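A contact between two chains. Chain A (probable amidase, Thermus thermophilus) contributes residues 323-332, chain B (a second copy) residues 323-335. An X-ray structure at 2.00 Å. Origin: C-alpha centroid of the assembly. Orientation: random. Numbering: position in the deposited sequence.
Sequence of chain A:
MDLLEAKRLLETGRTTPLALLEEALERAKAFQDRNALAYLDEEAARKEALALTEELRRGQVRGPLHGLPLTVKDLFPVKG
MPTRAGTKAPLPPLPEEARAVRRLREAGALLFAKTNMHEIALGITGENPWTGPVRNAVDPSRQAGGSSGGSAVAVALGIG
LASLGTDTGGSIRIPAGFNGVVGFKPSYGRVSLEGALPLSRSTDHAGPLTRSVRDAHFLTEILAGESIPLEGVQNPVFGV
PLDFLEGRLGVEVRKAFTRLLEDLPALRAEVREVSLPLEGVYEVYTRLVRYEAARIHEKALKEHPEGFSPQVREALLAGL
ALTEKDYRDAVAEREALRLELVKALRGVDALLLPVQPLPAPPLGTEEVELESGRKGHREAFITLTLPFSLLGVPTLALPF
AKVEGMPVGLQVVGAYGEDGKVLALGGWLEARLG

Chain A (323-332) TEKDYRDAVA
Chain B (323-335) TEKDYRDAVAERE

Two copies of one helix meet nearly in parallel, and the rule of the contact is a heptad-like spacing: residues 324, 327 and 331 of each chain turn CA-to-CB toward the partner. Helix 324-332 of chain A and helix 324-335 of chain B run in the same direction with a crossing angle of 15°, their axes 11.3 Å apart at closest approach. Phi and psi stay near -62° and -42° through most of both helices, with psi relaxed to -23° at Glu A324 and -28° at Glu B324. The register is close to twofold: CA of Glu A324 lies 6.3 Å from CA of Glu B324, and CA of Val A331 lies 7.8 Å from CA of Val B331. Between these levels each tyrosine is offset by one residue, the CA atoms of Tyr A327 and Arg B328 being 8.9 Å apart, as are those of Arg A328 and Tyr B327.

The two tyrosines cover the most surface, 79 Å² for Tyr A327 and 83 Å² for Tyr B327, within 385 Å² buried in all. Both take chi1 t, with chi2 57° and 59°. Their rings meet rim to rim, centroids 5.5 Å apart and planes at 85°, so neither lies over the face of the other; Tyr A327 CE2 comes 3.5 Å from Tyr B327 CD2, which sits at the edge of the Tyr A327 ring. Each ring also packs against the aliphatic part of the opposing arginine: Tyr A327 CE2 is 3.5 Å from Arg B328 CG, and Tyr B327 CE2 is 3.6 Å from Arg A328 CG.

The CA-to-CB bonds of those arginines point sideways, and both side chains follow m, t, m with chi4 near 111°. The fold brings the guanidinium back to its own helix, one turn earlier: Arg A328 NE and NH2 each donate at 2.9 Å to Glu A324 OE1 and OE2, respectively, and Arg B328 NE and NH2 do likewise at 2.7 Å to Glu B324 OE1 and OE2. Charge is thus paired within each chain, while the methylenes serve the interface. The glutamates, chi1 and chi2 both p, meet through CB atoms 4.1 Å apart, Glu A324 to Glu B324.

Val A331, covering 61 Å², closes the next level. Both valines are t, and Val A331 CG2 lies 4.1 Å from Val B331 CG2. The tyrosine hydroxyls reach across to them: Tyr A327 OH is 3.5 Å from Val B331 CG1, and Tyr B327 OH is 3.6 Å from Val A331 CG1. Arg B334, t, t, p with chi4 -177°, sets NH2 3.5 Å from Val A331 CG1, which lies at the guanidinium edge.

No hydrogen bond crosses between the stretches; the contact rests on van der Waals packing, much of it apolar. Thr A323 and Thr B323, both chi1 p, cap the helices: Thr A323 OG1 accepts weakly from Lys A325 N at 3.3 Å, Thr B323 OG1 from Asp B326 N at 3.1 Å.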

# COMPACT_ATOMS: atom_id res chain seq x y z
N THR A 323 -2.03 11.34 -19.39
CA THR A 323 -1.62 12.58 -18.74
C THR A 323 -1.37 12.37 -17.25
O THR A 323 -1.62 11.29 -16.73
CB THR A 323 -2.70 13.64 -18.88
OG1 THR A 323 -3.87 13.20 -18.20
CG2 THR A 323 -3.03 13.87 -20.35
N GLU A 324 -0.89 13.41 -16.58
CA GLU A 324 -0.64 13.32 -15.15
C GLU A 324 -1.96 13.09 -14.40
O GLU A 324 -1.96 12.56 -13.29
CB GLU A 324 0.10 14.57 -14.65
CG GLU A 324 -0.64 15.90 -14.80
CD GLU A 324 -1.71 16.08 -13.75
OE1 GLU A 324 -1.41 15.89 -12.55
OE2 GLU A 324 -2.86 16.41 -14.12
N LYS A 325 -3.07 13.48 -15.02
CA LYS A 325 -4.38 13.26 -14.40
C LYS A 325 -4.68 11.76 -14.42
O LYS A 325 -5.16 11.20 -13.43
CB LYS A 325 -5.48 14.01 -15.17
CG LYS A 325 -6.92 13.68 -14.73
CD LYS A 325 -7.17 14.07 -13.27
CE LYS A 325 -8.64 13.93 -12.88
NZ LYS A 325 -9.14 12.52 -12.91
N ASP A 326 -4.39 11.10 -15.54
CA ASP A 326 -4.61 9.66 -15.65
C ASP A 326 -3.75 8.95 -14.61
O ASP A 326 -4.17 7.96 -14.01
CB ASP A 326 -4.25 9.15 -17.05
CG ASP A 326 -5.17 9.68 -18.13
OD1 ASP A 326 -6.41 9.55 -17.97
OD2 ASP A 326 -4.67 10.22 -19.13
N TYR A 327 -2.54 9.46 -14.40
CA TYR A 327 -1.62 8.87 -13.45
C TYR A 327 -2.17 9.04 -12.02
O TYR A 327 -2.15 8.10 -11.24
CB TYR A 327 -0.24 9.52 -13.59
CG TYR A 327 0.81 8.96 -12.67
CD1 TYR A 327 1.12 7.60 -12.67
CD2 TYR A 327 1.51 9.80 -11.81
CE1 TYR A 327 2.11 7.09 -11.81
CE2 TYR A 327 2.49 9.30 -10.96
CZ TYR A 327 2.79 7.95 -10.97
OH TYR A 327 3.76 7.47 -10.12
N ARG A 328 -2.66 10.23 -11.70
CA ARG A 328 -3.22 10.46 -10.36
C ARG A 328 -4.37 9.50 -10.09
O ARG A 328 -4.50 8.97 -8.99
CB ARG A 328 -3.71 11.91 -10.22
CG ARG A 328 -2.59 12.92 -9.98
CD ARG A 328 -3.15 14.30 -9.64
NE ARG A 328 -3.55 15.05 -10.83
CZ ARG A 328 -4.80 15.36 -11.15
NH1 ARG A 328 -5.81 14.98 -10.38
NH2 ARG A 328 -5.05 16.06 -12.24
N ASP A 329 -5.20 9.27 -11.11
CA ASP A 329 -6.34 8.35 -10.99
C ASP A 329 -5.83 6.92 -10.77
O ASP A 329 -6.36 6.18 -9.93
CB ASP A 329 -7.22 8.39 -12.24
CG ASP A 329 -8.00 9.68 -12.37
OD1 ASP A 329 -8.16 10.39 -11.36
OD2 ASP A 329 -8.48 9.98 -13.49
N ALA A 330 -4.82 6.54 -11.55
CA ALA A 330 -4.24 5.21 -11.43
C ALA A 330 -3.68 5.02 -10.03
O ALA A 330 -3.86 3.98 -9.41
CB ALA A 330 -3.14 5.02 -12.48
N VAL A 331 -2.99 6.05 -9.53
CA VAL A 331 -2.40 6.01 -8.19
C VAL A 331 -3.48 5.83 -7.12
O VAL A 331 -3.29 5.08 -6.15
CB VAL A 331 -1.59 7.30 -7.91
CG1 VAL A 331 -1.19 7.36 -6.44
CG2 VAL A 331 -0.34 7.32 -8.80
N ALA A 332 -4.60 6.52 -7.28
CA ALA A 332 -5.70 6.43 -6.33
C ALA A 332 -6.40 5.07 -6.46
O ALA A 332 -6.80 4.48 -5.46
CB ALA A 332 -6.71 7.57 -6.57
N THR B 323 6.13 19.61 -10.19
CA THR B 323 6.04 18.96 -11.50
C THR B 323 5.55 17.52 -11.39
O THR B 323 5.58 16.93 -10.32
CB THR B 323 7.40 18.92 -12.20
OG1 THR B 323 8.28 18.08 -11.45
CG2 THR B 323 8.00 20.32 -12.27
N GLU B 324 5.11 16.96 -12.51
CA GLU B 324 4.64 15.58 -12.50
C GLU B 324 5.78 14.67 -12.04
O GLU B 324 5.54 13.62 -11.44
CB GLU B 324 4.12 15.17 -13.88
CG GLU B 324 5.12 15.29 -15.03
CD GLU B 324 6.09 14.12 -15.09
OE1 GLU B 324 5.64 12.96 -14.93
OE2 GLU B 324 7.30 14.37 -15.32
N LYS B 325 7.02 15.10 -12.29
CA LYS B 325 8.19 14.34 -11.87
C LYS B 325 8.23 14.31 -10.35
O LYS B 325 8.48 13.26 -9.75
CB LYS B 325 9.47 15.00 -12.39
CG LYS B 325 10.76 14.35 -11.92
CD LYS B 325 10.92 12.94 -12.47
CE LYS B 325 12.33 12.41 -12.27
NZ LYS B 325 12.72 12.31 -10.83
N ASP B 326 7.98 15.46 -9.73
CA ASP B 326 7.96 15.56 -8.27
C ASP B 326 6.91 14.60 -7.73
O ASP B 326 7.12 13.94 -6.71
CB ASP B 326 7.62 16.98 -7.81
CG ASP B 326 8.72 17.99 -8.10
OD1 ASP B 326 9.91 17.65 -7.93
OD2 ASP B 326 8.38 19.13 -8.49
N TYR B 327 5.78 14.53 -8.42
CA TYR B 327 4.70 13.65 -8.01
C TYR B 327 5.14 12.18 -8.11
O TYR B 327 4.98 11.41 -7.16
CB TYR B 327 3.46 13.90 -8.87
CG TYR B 327 2.25 13.11 -8.43
CD1 TYR B 327 1.73 13.25 -7.14
CD2 TYR B 327 1.64 12.21 -9.30
CE1 TYR B 327 0.63 12.51 -6.73
CE2 TYR B 327 0.54 11.46 -8.89
CZ TYR B 327 0.04 11.61 -7.61
OH TYR B 327 -1.03 10.87 -7.21
N ARG B 328 5.71 11.80 -9.25
CA ARG B 328 6.18 10.43 -9.44
C ARG B 328 7.18 10.05 -8.34
O ARG B 328 7.12 8.94 -7.80
CB ARG B 328 6.82 10.25 -10.82
CG ARG B 328 5.80 10.12 -11.94
CD ARG B 328 6.43 9.76 -13.28
NE ARG B 328 7.05 10.91 -13.93
CZ ARG B 328 8.35 11.07 -14.09
NH1 ARG B 328 9.20 10.15 -13.64
NH2 ARG B 328 8.81 12.16 -14.70
N ASP B 329 8.09 10.97 -8.00
CA ASP B 329 9.07 10.71 -6.94
C ASP B 329 8.36 10.44 -5.61
O ASP B 329 8.70 9.50 -4.90
CB ASP B 329 10.02 11.90 -6.74
CG ASP B 329 10.95 12.12 -7.93
OD1 ASP B 329 11.15 11.19 -8.73
OD2 ASP B 329 11.48 13.24 -8.05
N ALA B 330 7.37 11.27 -5.29
CA ALA B 330 6.62 11.13 -4.04
C ALA B 330 5.87 9.80 -3.97
O ALA B 330 5.86 9.13 -2.93
CB ALA B 330 5.63 12.30 -3.89
N VAL B 331 5.25 9.43 -5.09
CA VAL B 331 4.52 8.17 -5.19
C VAL B 331 5.46 7.00 -4.90
O VAL B 331 5.15 6.11 -4.11
CB VAL B 331 3.91 8.00 -6.60
CG1 VAL B 331 3.36 6.59 -6.78
CG2 VAL B 331 2.82 9.03 -6.81
N ALA B 332 6.62 7.01 -5.55
CA ALA B 332 7.60 5.95 -5.35
C ALA B 332 8.13 5.98 -3.91
O ALA B 332 8.29 4.94 -3.28
CB ALA B 332 8.76 6.09 -6.35
N GLU B 333 8.40 7.18 -3.40
CA GLU B 333 8.91 7.31 -2.03
C GLU B 333 7.91 6.81 -0.98
O GLU B 333 8.31 6.31 0.07
CB GLU B 333 9.29 8.77 -1.74
CG GLU B 333 10.41 9.32 -2.62
CD GLU B 333 10.71 10.78 -2.35
OE1 GLU B 333 9.76 11.58 -2.27
OE2 GLU B 333 11.90 11.13 -2.22
N ARG B 334 6.61 6.95 -1.26
CA ARG B 334 5.60 6.46 -0.32
C ARG B 334 5.65 4.94 -0.28
O ARG B 334 5.63 4.33 0.80
CB ARG B 334 4.18 6.91 -0.72
CG ARG B 334 3.08 6.16 0.06
CD ARG B 334 1.69 6.78 -0.08
NE ARG B 334 1.15 6.72 -1.44
CZ ARG B 334 -0.01 7.25 -1.80
NH1 ARG B 334 -0.76 7.88 -0.90
NH2 ARG B 334 -0.43 7.16 -3.06
N GLU B 335 5.71 4.32 -1.45
CA GLU B 335 5.78 2.86 -1.51
C GLU B 335 7.01 2.35 -0.75
O GLU B 335 6.96 1.28 -0.14
CB GLU B 335 5.84 2.37 -2.96
CG GLU B 335 4.54 2.56 -3.74
CD GLU B 335 3.33 2.11 -2.94
OE1 GLU B 335 3.36 0.99 -2.39
OE2 GLU B 335 2.34 2.88 -2.88